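Local coordinates for choline dehydrogenase and related flavoproteins (PDB 3Q9T), which oxidises formate as an oxidase of the glucose-methanol-choline oxidoreductase family, using a bound 8-formyl-FAD cofactor, at residues P43-A55 with I203-K216. Sequence-based numbering, arbitrary orientation. Where two conformers were deposited one is given.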
# COMPACT_ATOMS: atom_id res chain seq x y z
N PRO A 43 20.67 22.41 13.42
CA PRO A 43 19.25 22.22 13.79
C PRO A 43 18.74 23.25 14.78
O PRO A 43 17.58 23.64 14.67
CB PRO A 43 19.23 20.83 14.44
CG PRO A 43 20.66 20.56 14.82
CD PRO A 43 21.48 21.22 13.73
N GLU A 44 19.58 23.68 15.73
CA GLU A 44 19.13 24.64 16.73
C GLU A 44 18.68 25.96 16.09
O GLU A 44 17.98 26.73 16.72
CB GLU A 44 20.19 24.89 17.81
CG GLU A 44 20.48 23.69 18.69
CD GLU A 44 21.56 23.95 19.72
OE1 GLU A 44 21.31 24.66 20.71
OE2 GLU A 44 22.69 23.45 19.53
N ASP A 45 19.06 26.18 14.84
CA ASP A 45 18.63 27.38 14.12
C ASP A 45 17.28 27.23 13.40
O ASP A 45 16.81 28.17 12.75
CB ASP A 45 19.67 27.78 13.07
CG ASP A 45 20.95 28.30 13.67
OD1 ASP A 45 20.96 28.65 14.88
OD2 ASP A 45 21.95 28.36 12.92
N ILE A 46 16.67 26.04 13.48
CA ILE A 46 15.42 25.78 12.75
C ILE A 46 14.21 25.74 13.70
O ILE A 46 14.07 24.81 14.48
CB ILE A 46 15.48 24.44 11.97
CG1 ILE A 46 16.79 24.35 11.17
CG2 ILE A 46 14.28 24.32 11.04
CD1 ILE A 46 16.89 25.35 10.03
N PRO A 47 13.35 26.76 13.64
CA PRO A 47 12.18 26.83 14.53
C PRO A 47 11.36 25.53 14.58
O PRO A 47 11.06 25.06 15.67
CB PRO A 47 11.34 27.96 13.93
CG PRO A 47 12.36 28.85 13.27
CD PRO A 47 13.45 27.93 12.75
N GLU A 48 11.03 24.97 13.42
CA GLU A 48 10.25 23.74 13.38
C GLU A 48 10.94 22.58 14.11
O GLU A 48 10.29 21.65 14.57
CB GLU A 48 9.96 23.33 11.93
CG GLU A 48 9.69 24.48 10.99
CD GLU A 48 10.95 25.02 10.35
OE1 GLU A 48 11.50 26.03 10.85
OE2 GLU A 48 11.41 24.42 9.34
N ILE A 49 12.26 22.63 14.21
CA ILE A 49 12.96 21.61 15.00
C ILE A 49 12.92 21.92 16.49
O ILE A 49 12.64 21.03 17.31
CB ILE A 49 14.42 21.42 14.53
CG1 ILE A 49 14.45 20.62 13.23
CG2 ILE A 49 15.24 20.69 15.60
CD1 ILE A 49 15.82 20.54 12.55
N THR A 50 13.17 23.19 16.84
CA THR A 50 13.32 23.53 18.26
C THR A 50 11.99 23.68 18.99
O THR A 50 11.93 23.59 20.23
CB THR A 50 14.19 24.78 18.47
OG1 THR A 50 13.61 25.91 17.80
CG2 THR A 50 15.60 24.52 17.93
N THR A 51 10.93 23.91 18.22
CA THR A 51 9.58 24.14 18.74
C THR A 51 8.76 22.86 18.87
O THR A 51 8.35 22.30 17.86
CB THR A 51 8.82 25.05 17.79
OG1 THR A 51 9.58 26.24 17.56
CG2 THR A 51 7.44 25.37 18.36
N PRO A 52 8.50 22.41 20.11
CA PRO A 52 7.89 21.08 20.25
C PRO A 52 6.55 20.90 19.56
O PRO A 52 6.26 19.78 19.14
CB PRO A 52 7.75 20.92 21.77
CG PRO A 52 8.84 21.79 22.33
CD PRO A 52 8.92 22.98 21.40
N SER A 53 5.75 21.95 19.42
CA SER A 53 4.42 21.76 18.84
C SER A 53 4.45 21.59 17.33
O SER A 53 3.44 21.24 16.72
CB SER A 53 3.44 22.89 19.24
OG SER A 53 3.80 24.15 18.69
N SER A 54 5.61 21.85 16.72
CA SER A 54 5.79 21.71 15.28
C SER A 54 6.22 20.31 14.86
O SER A 54 6.29 20.02 13.67
CB SER A 54 6.85 22.70 14.78
OG SER A 54 6.36 24.03 14.75
N ALA A 55 6.52 19.44 15.83
CA ALA A 55 7.10 18.11 15.53
C ALA A 55 6.42 17.37 14.38
O ALA A 55 7.08 17.00 13.39
CB ALA A 55 7.11 17.24 16.78
N ILE A 203 11.78 17.83 26.48
CA ILE A 203 11.40 19.23 26.33
C ILE A 203 11.70 19.96 27.64
O ILE A 203 11.51 19.41 28.73
CB ILE A 203 9.90 19.37 26.01
CG1 ILE A 203 9.57 18.64 24.68
CG2 ILE A 203 9.50 20.84 25.94
CD1 ILE A 203 8.09 18.48 24.39
N TYR A 204 12.21 21.18 27.54
CA TYR A 204 12.44 22.00 28.73
C TYR A 204 12.36 23.47 28.35
O TYR A 204 12.95 23.90 27.36
CB TYR A 204 13.77 21.68 29.40
CG TYR A 204 14.00 22.40 30.71
CD1 TYR A 204 13.08 22.31 31.74
CD2 TYR A 204 15.15 23.16 30.93
CE1 TYR A 204 13.27 22.97 32.95
CE2 TYR A 204 15.36 23.82 32.13
CZ TYR A 204 14.42 23.72 33.13
OH TYR A 204 14.62 24.35 34.33
N ARG A 205 11.63 24.23 29.16
CA ARG A 205 11.31 25.61 28.82
C ARG A 205 10.90 25.69 27.36
O ARG A 205 11.43 26.52 26.62
CB ARG A 205 12.51 26.51 29.09
CG ARG A 205 12.78 26.76 30.57
CD ARG A 205 14.10 27.48 30.75
NE ARG A 205 13.99 28.66 31.61
CZ ARG A 205 13.75 29.89 31.18
NH1 ARG A 205 13.58 30.14 29.88
NH2 ARG A 205 13.68 30.89 32.05
N GLY A 206 9.99 24.81 26.95
CA GLY A 206 9.40 24.85 25.62
C GLY A 206 10.38 24.76 24.45
O GLY A 206 10.10 25.20 23.34
N GLN A 207 11.55 24.20 24.71
CA GLN A 207 12.51 23.96 23.64
C GLN A 207 12.78 22.47 23.55
O GLN A 207 12.85 21.80 24.57
CB GLN A 207 13.82 24.72 23.91
CG GLN A 207 13.71 26.25 23.77
CD GLN A 207 14.47 26.78 22.57
OE1 GLN A 207 13.99 27.68 21.87
NE2 GLN A 207 15.66 26.23 22.32
N ARG A 208 12.93 21.96 22.33
CA ARG A 208 13.30 20.56 22.15
C ARG A 208 14.72 20.26 22.64
O ARG A 208 15.63 21.04 22.42
CB ARG A 208 13.21 20.17 20.67
CG ARG A 208 13.68 18.73 20.41
CD ARG A 208 13.86 18.44 18.91
NE ARG A 208 12.59 18.39 18.18
CZ ARG A 208 11.80 17.32 18.14
NH1 ARG A 208 12.13 16.20 18.79
NH2 ARG A 208 10.68 17.36 17.43
N SER A 209 14.89 19.11 23.27
CA SER A 209 16.21 18.63 23.68
C SER A 209 16.65 17.50 22.76
O SER A 209 16.26 16.35 22.97
CB SER A 209 16.18 18.11 25.12
OG SER A 209 15.61 19.06 26.00
N GLY A 210 17.44 17.84 21.75
CA GLY A 210 17.98 16.88 20.81
C GLY A 210 19.41 16.47 21.11
O GLY A 210 20.11 17.14 21.88
N SER A 211 19.85 15.38 20.48
CA SER A 211 21.18 14.84 20.72
C SER A 211 22.30 15.80 20.26
O SER A 211 23.45 15.66 20.67
CB SER A 211 21.32 13.46 20.05
OG SER A 211 21.57 13.56 18.65
N PHE A 212 21.94 16.78 19.42
CA PHE A 212 22.90 17.81 19.00
C PHE A 212 23.44 18.62 20.18
O PHE A 212 24.47 19.28 20.07
CB PHE A 212 22.27 18.74 17.97
CG PHE A 212 20.91 19.26 18.38
CD1 PHE A 212 19.77 18.77 17.76
CD2 PHE A 212 20.79 20.21 19.37
CE1 PHE A 212 18.51 19.24 18.13
CE2 PHE A 212 19.54 20.67 19.76
CZ PHE A 212 18.40 20.20 19.14
N LEU A 213 22.72 18.56 21.30
CA LEU A 213 23.14 19.20 22.54
C LEU A 213 24.41 18.57 23.14
O LEU A 213 25.04 19.16 24.02
CB LEU A 213 21.99 19.06 23.56
CG LEU A 213 21.11 20.26 23.92
CD1 LEU A 213 21.13 21.36 22.86
CD2 LEU A 213 19.68 19.82 24.24
N PHE A 214 24.74 17.35 22.70
CA PHE A 214 25.93 16.65 23.15
C PHE A 214 27.21 17.17 22.48
O PHE A 214 28.31 17.01 23.02
CB PHE A 214 25.83 15.17 22.79
CG PHE A 214 25.41 14.29 23.92
CD1 PHE A 214 26.33 13.89 24.89
CD2 PHE A 214 24.10 13.83 24.01
CE1 PHE A 214 25.95 13.05 25.94
CE2 PHE A 214 23.72 12.99 25.06
CZ PHE A 214 24.64 12.60 26.02
N VAL A 215 27.09 17.76 21.29
CA VAL A 215 28.28 17.93 20.44
C VAL A 215 28.63 19.36 20.04
O VAL A 215 29.48 19.57 19.16
CB VAL A 215 28.19 17.06 19.17
CG1 VAL A 215 28.16 15.60 19.53
CG2 VAL A 215 26.97 17.46 18.34
N LYS A 216 28.00 20.33 20.67
CA LYS A 216 28.31 21.73 20.38
C LYS A 216 29.35 22.29 21.37
O LYS A 216 29.60 21.71 22.43
CB LYS A 216 27.03 22.57 20.36
CG LYS A 216 26.11 22.36 21.58
CD LYS A 216 24.70 22.90 21.35
CE LYS A 216 24.58 24.41 21.62
NZ LYS A 216 24.31 24.69 23.06
O HOH W 1 9.65 19.94 16.69
O HOH W 2 12.10 27.38 19.63
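The C-terminal end of the short helix 47-50 meets the beta-hairpin of strands 195-204 and 207-208, joined by a type I' turn from Y204 to Q207, and R208 hydrogen-bonds the carbonyls of I49 and T50 at that end. R208 N donates to T50 O (2.8 Å, 160° at the hydrogen), while R208 NE donates to I49 O, also at 2.8 Å. The second bond lies in the carbonyl plane and only 3° out of the guanidinium plane. With CG anti to the backbone N (chi1 176°), the R208 chain runs past I49 O before bending at chi3, bringing NE to that oxygen. Beyond it, R208 NH2 donates to a water at 2.9 Å that lies within hydrogen-bonding reach of E48 O and T51 O, so R208 takes I49 O and T50 O directly and approaches the other two carbonyls through this water. P52 follows, its CB 3.6 Å from I203 CD1. At the other end, P43 CG lies obliquely to the F212 ring, 3.6 Å from F212 CD1. In the conformer described, E44 CG comes to 3.3 Å from F212 CE2, and E44 OE1 makes a long salt bridge to K216 NZ, 3.8 Å. R208 NH1 hydrogen-bonds the carbonyl of N97, a residue of the FAD site, and A55 packs on Y98 nearby; on the hairpin's continuation, L213 and S209 touch strand 155-159, while F214 and V215 touch helix 16-25.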